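Local coordinates for CELL WALL surface anchor family protein (Streptococcus pneumoniae, PDB 3ZGH) that binds keratin 10 and probably helps pneumococci adhere to host cells, acting as a domain of a serine-rich repeat surface protein, at residues G36-Y41 with I184-G189; V64-P69 with Y84-S89. All coordinates share one frame; numbering follows the deposited sequence.

Interaction 1 of 2, residues G36-Y41 with I184-G189; sequences GVDSVY and INYFNG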
ATOM      1  N   GLY A  36      -8.585  -2.733   8.471  1.00 28.21           N
ATOM      2  CA  GLY A  36      -9.631  -1.760   8.703  1.00 30.29           C
ATOM      3  C   GLY A  36     -10.979  -2.388   8.385  1.00 31.44           C
ATOM      4  O   GLY A  36     -11.104  -3.612   8.366  1.00 31.97           O
ATOM      5  N   VAL A  37     -11.988  -1.549   8.156  1.00 31.61           N
ATOM      6  CA  VAL A  37     -13.343  -2.023   7.946  1.00 32.68           C
ATOM      7  C   VAL A  37     -13.901  -1.371   6.698  1.00 31.78           C
ATOM      8  O   VAL A  37     -13.924  -0.134   6.572  1.00 33.12           O
ATOM      9  CB  VAL A  37     -14.243  -1.700   9.167  1.00 35.37           C
ATOM     10  CG1 VAL A  37     -15.731  -2.000   8.872  1.00 37.60           C
ATOM     11  CG2 VAL A  37     -13.765  -2.487  10.389  1.00 36.42           C
ATOM     12  N   ASP A  38     -14.335  -2.194   5.762  1.00 30.50           N
ATOM     13  CA  ASP A  38     -15.094  -1.682   4.606  1.00 31.56           C
ATOM     14  C   ASP A  38     -16.504  -1.339   5.088  1.00 34.72           C
ATOM     15  O   ASP A  38     -17.250  -2.244   5.444  1.00 35.54           O
ATOM     16  CB  ASP A  38     -15.125  -2.737   3.496  1.00 30.86           C
ATOM     17  CG  ASP A  38     -15.958  -2.324   2.290  1.00 32.29           C
ATOM     18  OD1 ASP A  38     -17.125  -1.859   2.457  1.00 33.51           O
ATOM     19  OD2 ASP A  38     -15.428  -2.473   1.157  1.00 32.13           O
ATOM     20  N   SER A  39     -16.836  -0.038   5.112  1.00 37.60           N
ATOM     21  CA  SER A  39     -18.127   0.514   5.610  1.00 42.60           C
ATOM     22  C   SER A  39     -19.355   0.037   4.858  1.00 42.56           C
ATOM     23  O   SER A  39     -20.475   0.052   5.389  1.00 44.32           O
ATOM     24  CB  SER A  39     -18.184   2.034   5.391  1.00 48.63           C
ATOM     25  OG  SER A  39     -17.141   2.739   5.995  1.00 53.64           O
ATOM     26  N   VAL A  40     -19.172  -0.294   3.588  1.00 41.67           N
ATOM     27  CA  VAL A  40     -20.308  -0.630   2.755  1.00 41.87           C
ATOM     28  C   VAL A  40     -20.713  -2.069   2.989  1.00 40.70           C
ATOM     29  O   VAL A  40     -21.889  -2.362   3.138  1.00 43.27           O
ATOM     30  CB  VAL A  40     -20.001  -0.405   1.257  1.00 43.16           C
ATOM     31  CG1 VAL A  40     -21.201  -0.826   0.385  1.00 43.62           C
ATOM     32  CG2 VAL A  40     -19.652   1.056   1.015  1.00 45.29           C
ATOM     33  N   TYR A  41     -19.746  -2.970   2.997  1.00 36.61           N
ATOM     34  CA  TYR A  41     -20.050  -4.390   3.117  1.00 38.17           C
ATOM     35  C   TYR A  41     -19.847  -4.923   4.548  1.00 40.30           C
ATOM     36  O   TYR A  41     -20.156  -6.072   4.825  1.00 41.84           O
ATOM     37  CB  TYR A  41     -19.244  -5.196   2.069  1.00 37.44           C
ATOM     38  CG  TYR A  41     -19.752  -4.901   0.669  1.00 38.57           C
ATOM     39  CD1 TYR A  41     -20.958  -5.430   0.231  1.00 42.77           C
ATOM     40  CD2 TYR A  41     -19.075  -4.028  -0.172  1.00 36.59           C
ATOM     41  CE1 TYR A  41     -21.463  -5.126  -1.048  1.00 43.50           C
ATOM     42  CE2 TYR A  41     -19.566  -3.725  -1.458  1.00 37.71           C
ATOM     43  CZ  TYR A  41     -20.758  -4.271  -1.873  1.00 41.09           C
ATOM     44  OH  TYR A  41     -21.226  -3.956  -3.124  1.00 42.30           O
ATOM     45  N   ILE A 184     -13.497   8.869   3.075  1.00 58.36           N
ATOM     46  CA  ILE A 184     -13.665   7.871   4.127  1.00 49.34           C
ATOM     47  C   ILE A 184     -12.610   6.771   3.929  1.00 41.05           C
ATOM     48  O   ILE A 184     -12.775   5.866   3.095  1.00 39.59           O
ATOM     49  CB  ILE A 184     -15.080   7.236   4.097  1.00 59.05           C
ATOM     50  CG1 ILE A 184     -16.185   8.310   4.163  1.00 67.56           C
ATOM     51  CG2 ILE A 184     -15.250   6.227   5.222  1.00 54.21           C
ATOM     52  CD1 ILE A 184     -16.091   9.256   5.338  1.00 73.18           C
ATOM     53  N   ASN A 185     -11.517   6.876   4.677  1.00 37.99           N
ATOM     54  CA  ASN A 185     -10.475   5.860   4.671  1.00 35.14           C
ATOM     55  C   ASN A 185     -10.905   4.688   5.538  1.00 34.80           C
ATOM     56  O   ASN A 185     -11.141   4.855   6.742  1.00 36.66           O
ATOM     57  CB  ASN A 185      -9.173   6.461   5.209  1.00 35.96           C
ATOM     58  CG  ASN A 185      -8.040   5.485   5.202  1.00 36.63           C
ATOM     59  OD1 ASN A 185      -8.186   4.331   4.784  1.00 34.96           O
ATOM     60  ND2 ASN A 185      -6.874   5.946   5.647  1.00 39.03           N
ATOM     61  N   TYR A 186     -10.986   3.510   4.937  1.00 33.35           N
ATOM     62  CA  TYR A 186     -11.383   2.290   5.638  1.00 32.44           C
ATOM     63  C   TYR A 186     -10.394   1.851   6.760  1.00 31.74           C
ATOM     64  O   TYR A 186     -10.781   1.124   7.668  1.00 30.66           O
ATOM     65  CB  TYR A 186     -11.532   1.161   4.623  1.00 30.02           C
ATOM     66  CG  TYR A 186     -12.747   1.301   3.692  1.00 29.80           C
ATOM     67  CD1 TYR A 186     -13.822   2.108   4.026  1.00 30.70           C
ATOM     68  CD2 TYR A 186     -12.800   0.612   2.478  1.00 28.44           C
ATOM     69  CE1 TYR A 186     -14.919   2.213   3.203  1.00 33.93           C
ATOM     70  CE2 TYR A 186     -13.901   0.701   1.650  1.00 29.63           C
ATOM     71  CZ  TYR A 186     -14.952   1.501   2.005  1.00 33.42           C
ATOM     72  OH  TYR A 186     -16.064   1.606   1.175  1.00 34.79           O
ATOM     73  N   PHE A 187      -9.136   2.286   6.669  1.00 31.15           N
ATOM     74  CA  PHE A 187      -8.145   2.039   7.722  1.00 31.59           C
ATOM     75  C   PHE A 187      -8.125   3.137   8.792  1.00 37.03           C
ATOM     76  O   PHE A 187      -7.303   3.095   9.715  1.00 40.28           O
ATOM     77  CB  PHE A 187      -6.754   1.928   7.102  1.00 29.57           C
ATOM     78  CG  PHE A 187      -6.624   0.802   6.152  1.00 28.71           C
ATOM     79  CD1 PHE A 187      -6.713  -0.516   6.606  1.00 28.44           C
ATOM     80  CD2 PHE A 187      -6.421   1.042   4.799  1.00 27.36           C
ATOM     81  CE1 PHE A 187      -6.603  -1.581   5.722  1.00 27.26           C
ATOM     82  CE2 PHE A 187      -6.289  -0.010   3.915  1.00 25.27           C
ATOM     83  CZ  PHE A 187      -6.400  -1.326   4.361  1.00 26.62           C
ATOM     84  N   ASN A 188      -8.971   4.142   8.605  1.00 41.33           N
ATOM     85  CA  ASN A 188      -9.146   5.270   9.533  1.00 56.69           C
ATOM     86  C   ASN A 188      -7.896   5.812  10.217  1.00 66.98           C
ATOM     87  O   ASN A 188      -7.891   5.985  11.444  1.00 69.62           O
ATOM     88  CB  ASN A 188     -10.167   4.919  10.608  1.00 65.18           C
ATOM     89  CG  ASN A 188     -10.745   6.165  11.285  1.00 75.68           C
ATOM     90  OD1 ASN A 188     -10.500   7.293  10.842  1.00 80.74           O
ATOM     91  ND2 ASN A 188     -11.513   5.961  12.359  1.00 81.04           N
ATOM     92  N   GLY A 189      -6.857   6.090   9.423  1.00 79.10           N
ATOM     93  CA  GLY A 189      -5.600   6.654   9.900  1.00 82.41           C
ATOM     94  C   GLY A 189      -4.863   5.868  10.977  1.00 83.79           C
ATOM     95  O   GLY A 189      -3.855   6.347  11.503  1.00 86.23           O
TER

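Interaction 2 of 2, residues V64-P69 with Y84-S89; sequences VTYVNP and YSIYNS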
ATOM      1  N   VAL A  64      -3.510  -3.804  -0.914  1.00 22.84           N
ATOM      2  CA  VAL A  64      -4.778  -3.754  -0.200  1.00 22.23           C
ATOM      3  C   VAL A  64      -5.631  -4.902  -0.723  1.00 22.15           C
ATOM      4  O   VAL A  64      -5.690  -5.125  -1.927  1.00 23.61           O
ATOM      5  CB  VAL A  64      -5.464  -2.399  -0.435  1.00 24.25           C
ATOM      6  CG1 VAL A  64      -6.955  -2.431  -0.005  1.00 27.69           C
ATOM      7  CG2 VAL A  64      -4.707  -1.313   0.314  1.00 25.89           C
ATOM      8  N   THR A  65      -6.270  -5.650   0.169  1.00 24.23           N
ATOM      9  CA  THR A  65      -6.974  -6.857  -0.224  1.00 24.54           C
ATOM     10  C   THR A  65      -8.001  -7.264   0.828  1.00 25.19           C
ATOM     11  O   THR A  65      -7.871  -6.900   2.008  1.00 25.11           O
ATOM     12  CB  THR A  65      -5.969  -8.026  -0.419  1.00 25.06           C
ATOM     13  OG1 THR A  65      -6.680  -9.233  -0.710  1.00 25.76           O
ATOM     14  CG2 THR A  65      -5.076  -8.241   0.816  1.00 23.35           C
ATOM     15  N   TYR A  66      -9.004  -8.040   0.403  1.00 23.94           N
ATOM     16  CA  TYR A  66      -9.956  -8.605   1.333  1.00 25.08           C
ATOM     17  C   TYR A  66      -9.514  -9.955   1.874  1.00 27.02           C
ATOM     18  O   TYR A  66     -10.213 -10.541   2.705  1.00 27.13           O
ATOM     19  CB  TYR A  66     -11.361  -8.698   0.698  1.00 26.10           C
ATOM     20  CG  TYR A  66     -11.935  -7.325   0.444  1.00 27.80           C
ATOM     21  CD1 TYR A  66     -12.737  -6.691   1.409  1.00 28.01           C
ATOM     22  CD2 TYR A  66     -11.641  -6.633  -0.740  1.00 28.89           C
ATOM     23  CE1 TYR A  66     -13.230  -5.428   1.186  1.00 27.71           C
ATOM     24  CE2 TYR A  66     -12.122  -5.381  -0.963  1.00 28.35           C
ATOM     25  CZ  TYR A  66     -12.919  -4.777  -0.004  1.00 28.57           C
ATOM     26  OH  TYR A  66     -13.426  -3.525  -0.264  1.00 29.58           O
ATOM     27  N   VAL A  67      -8.355 -10.442   1.425  1.00 27.20           N
ATOM     28  CA  VAL A  67      -7.787 -11.695   1.930  1.00 26.67           C
ATOM     29  C   VAL A  67      -6.962 -11.409   3.196  1.00 26.15           C
ATOM     30  O   VAL A  67      -6.059 -10.567   3.187  1.00 25.64           O
ATOM     31  CB  VAL A  67      -6.855 -12.362   0.873  1.00 26.85           C
ATOM     32  CG1 VAL A  67      -6.203 -13.668   1.428  1.00 29.25           C
ATOM     33  CG2 VAL A  67      -7.640 -12.672  -0.417  1.00 25.96           C
ATOM     34  N   ASN A  68      -7.301 -12.087   4.283  1.00 26.10           N
ATOM     35  CA  ASN A  68      -6.566 -11.945   5.532  1.00 26.63           C
ATOM     36  C   ASN A  68      -5.139 -12.482   5.374  1.00 27.20           C
ATOM     37  O   ASN A  68      -4.955 -13.673   5.133  1.00 28.27           O
ATOM     38  CB  ASN A  68      -7.275 -12.736   6.646  1.00 27.91           C
ATOM     39  CG  ASN A  68      -6.621 -12.499   8.017  1.00 29.64           C
ATOM     40  OD1 ASN A  68      -5.416 -12.200   8.098  1.00 30.16           O
ATOM     41  ND2 ASN A  68      -7.423 -12.540   9.076  1.00 29.72           N
ATOM     42  N   PRO A  69      -4.121 -11.622   5.508  1.00 28.11           N
ATOM     43  CA  PRO A  69      -2.773 -12.128   5.213  1.00 29.78           C
ATOM     44  C   PRO A  69      -2.323 -13.200   6.191  1.00 34.05           C
ATOM     45  O   PRO A  69      -1.396 -13.955   5.896  1.00 36.33           O
ATOM     46  CB  PRO A  69      -1.874 -10.901   5.369  1.00 31.27           C
ATOM     47  CG  PRO A  69      -2.792  -9.696   5.309  1.00 32.62           C
ATOM     48  CD  PRO A  69      -4.147 -10.176   5.805  1.00 31.04           C
ATOM     49  N   TYR A  84     -18.494  -2.626  -7.857  1.00 33.82           N
ATOM     50  CA  TYR A  84     -17.980  -1.887  -6.700  1.00 32.92           C
ATOM     51  C   TYR A  84     -16.503  -1.692  -6.937  1.00 34.61           C
ATOM     52  O   TYR A  84     -15.877  -2.555  -7.530  1.00 35.22           O
ATOM     53  CB  TYR A  84     -18.147  -2.732  -5.429  1.00 33.62           C
ATOM     54  CG  TYR A  84     -17.623  -2.143  -4.140  1.00 33.03           C
ATOM     55  CD1 TYR A  84     -18.184  -0.995  -3.592  1.00 35.89           C
ATOM     56  CD2 TYR A  84     -16.618  -2.775  -3.433  1.00 33.08           C
ATOM     57  CE1 TYR A  84     -17.729  -0.482  -2.372  1.00 36.56           C
ATOM     58  CE2 TYR A  84     -16.146  -2.271  -2.217  1.00 32.81           C
ATOM     59  CZ  TYR A  84     -16.720  -1.131  -1.693  1.00 34.71           C
ATOM     60  OH  TYR A  84     -16.287  -0.631  -0.484  1.00 34.78           O
ATOM     61  N   SER A  85     -15.923  -0.592  -6.474  1.00 33.92           N
ATOM     62  CA  SER A  85     -14.505  -0.369  -6.706  1.00 34.35           C
ATOM     63  C   SER A  85     -13.843   0.438  -5.602  1.00 30.64           C
ATOM     64  O   SER A  85     -14.461   1.381  -5.070  1.00 31.53           O
ATOM     65  CB  SER A  85     -14.305   0.365  -8.045  1.00 41.05           C
ATOM     66  OG  SER A  85     -12.933   0.299  -8.413  1.00 43.52           O
ATOM     67  N   ILE A  86     -12.592   0.097  -5.289  1.00 26.53           N
ATOM     68  CA  ILE A  86     -11.834   0.828  -4.258  1.00 29.46           C
ATOM     69  C   ILE A  86     -10.486   1.370  -4.761  1.00 29.60           C
ATOM     70  O   ILE A  86      -9.885   0.788  -5.659  1.00 29.19           O
ATOM     71  CB  ILE A  86     -11.554  -0.053  -3.019  1.00 28.89           C
ATOM     72  CG1 ILE A  86     -10.812  -1.324  -3.416  1.00 29.19           C
ATOM     73  CG2 ILE A  86     -12.861  -0.410  -2.292  1.00 30.16           C
ATOM     74  CD1 ILE A  86     -10.208  -2.063  -2.221  1.00 28.61           C
ATOM     75  N   TYR A  87     -10.043   2.491  -4.181  1.00 30.32           N
ATOM     76  CA  TYR A  87      -8.675   3.016  -4.366  1.00 29.98           C
ATOM     77  C   TYR A  87      -7.780   2.528  -3.226  1.00 30.47           C
ATOM     78  O   TYR A  87      -8.283   2.257  -2.131  1.00 31.47           O
ATOM     79  CB  TYR A  87      -8.683   4.534  -4.305  1.00 29.37           C
ATOM     80  CG  TYR A  87      -9.401   5.243  -5.432  1.00 33.01           C
ATOM     81  CD1 TYR A  87      -9.097   4.974  -6.762  1.00 34.08           C
ATOM     82  CD2 TYR A  87     -10.349   6.224  -5.162  1.00 34.56           C
ATOM     83  CE1 TYR A  87      -9.720   5.661  -7.788  1.00 36.30           C
ATOM     84  CE2 TYR A  87     -10.982   6.902  -6.171  1.00 38.08           C
ATOM     85  CZ  TYR A  87     -10.672   6.616  -7.485  1.00 39.28           C
ATOM     86  OH  TYR A  87     -11.304   7.305  -8.492  1.00 43.87           O
ATOM     87  N   ASN A  88      -6.458   2.432  -3.453  1.00 29.37           N
ATOM     88  CA  ASN A  88      -5.507   2.162  -2.361  1.00 26.74           C
ATOM     89  C   ASN A  88      -4.677   3.418  -2.009  1.00 29.00           C
ATOM     90  O   ASN A  88      -3.705   3.339  -1.259  1.00 30.05           O
ATOM     91  CB  ASN A  88      -4.562   1.011  -2.718  1.00 27.09           C
ATOM     92  CG  ASN A  88      -3.575   1.373  -3.837  1.00 29.17           C
ATOM     93  OD1 ASN A  88      -3.792   2.349  -4.592  1.00 30.79           O
ATOM     94  ND2 ASN A  88      -2.521   0.552  -3.987  1.00 27.02           N
ATOM     95  N   SER A  89      -5.034   4.575  -2.557  1.00 32.00           N
ATOM     96  CA  SER A  89      -4.285   5.779  -2.228  1.00 35.60           C
ATOM     97  C   SER A  89      -5.220   6.951  -2.104  1.00 37.81           C
ATOM     98  O   SER A  89      -6.221   7.008  -2.802  1.00 35.97           O
ATOM     99  CB  SER A  89      -3.216   6.077  -3.280  1.00 39.52           C
ATOM    100  OG  SER A  89      -3.803   6.156  -4.558  1.00 43.73           O
TER

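Interaction 1 of 2, residues G36-Y41 with I184-G189
Tyr186 lays one face of its ring against the backbone of Asp38, whose CA stands 3.8 Å from the ring centroid and only 6° off the ring normal, a CH-pi contact. Lying anti to the carbonyl carbon (chi1 -71°), CG of Tyr186 is set toward Val37 O and Asp38 CA. The Asp38 carboxylate runs alongside the ring, OD2 lying 3.6 Å from Tyr186 CE2. At the backbone, Val37 N gives a hydrogen bond of 3.0 Å to Tyr186 O. Gly36 CA makes a CA-H...O contact of 3.3 Å to the same Tyr186 O; glycine suits the place because the direction a CB would take is filled by Tyr186 O and Phe187 CA. Tyr186 and Phe187 occupy the middle of a type I turn from Asn185 to Asn188, in which Asn185 OD1 forms an Asx turn by accepting from Phe187 N.

Towards solvent the fit is looser. Ser39 and Val40 are exposed, Val40 CG2 lying 3.6 Å from Tyr186 OH, the CB of Val37 points away from the turn, and Asn188 and Gly189 are poorly ordered.

Aspartate is apt here because its OD1 can accept two backbone N-H groups. Val40 N donates to Asp38 OD1 at 2.8 Å in an Asx turn, and Tyr41 N donates to Asp38 OD1 at 2.9 Å in an Asx motif. Asp38 OD2 and Tyr186 OH find their partners among the hydroxyls of Tyr66 and Tyr84. Such a well-served buried carboxylate would be expected to keep its negative charge.

Interaction 2 of 2, residues V64-P69 with Y84-S89
Tyr66 OH and Tyr84 OH approach one another from the two segments and grip the same polar atom, the carboxylate oxygen OD2 of Asp38. The setting is a sheet-to-sheet interface in this MSCRAMM-type adhesin domain: residues 64-65 end strand 57-65 of the large antiparallel sheet, and 85-87 form the central strand of a small three-stranded one. Tyrosine suits both places, because its ring can lie in the buried interior while its hydroxyl reaches the acid. The Tyr66 hydroxyl meets the Tyr84 ring at its edge and in its plane, 3.6 Å from Tyr84 CE2. Tyr84 OH is also hydrogen-bonded to Tyr186 OH, which leaves the ring tip fixed from two directions.

Beside this polar cluster the contact is apolar. Tyr66 and Ile86 meet tip to tip, with Ile86 CG2 lying 3.8 Å from Tyr66 OH and Ile86 CD1 4.0 Å from Tyr66 CE2. The first torsion of Ile86 (chi1 57°) sets CG1 between the backbone N and the carbonyl carbon, and the extended second torsion (166°) carries Ile86 CD1 onward to where Val64 CG1 joins it at 4.0 Å. A branched aliphatic chain is apt here, since its two arms meet Tyr66 at two points, and CD1 at the same time reaches Val64. Just beyond Val64, Thr65 OG1 closes an ST turn with Val67 N. At the other end, Asn88 ND2 bonds to Ser157 OG, and the apolar CB of Asn88 rests 3.8 Å from Val64 CG2.

In the fold
The centres of the two interactions lie 10 Å apart, on the same side of the chain's centre. Along the chain the order is 36-41, 64-69, 84-89 and 184-189, so both halves of interaction 2 come between those of interaction 1. Strands 28-38 and 57-65 belong to the same seven-stranded sheet, separated by strand 43-53. Interaction 1 fastens a late loop to the edge strand, whereas interaction 2 joins that sheet to the small three-stranded one. They meet directly: Asp38 OD2 is 2.6 Å from Tyr84 OH and 2.7 Å from Tyr66 OH. Four separate chain segments are thus tied together by one buried acid-tyrosine network.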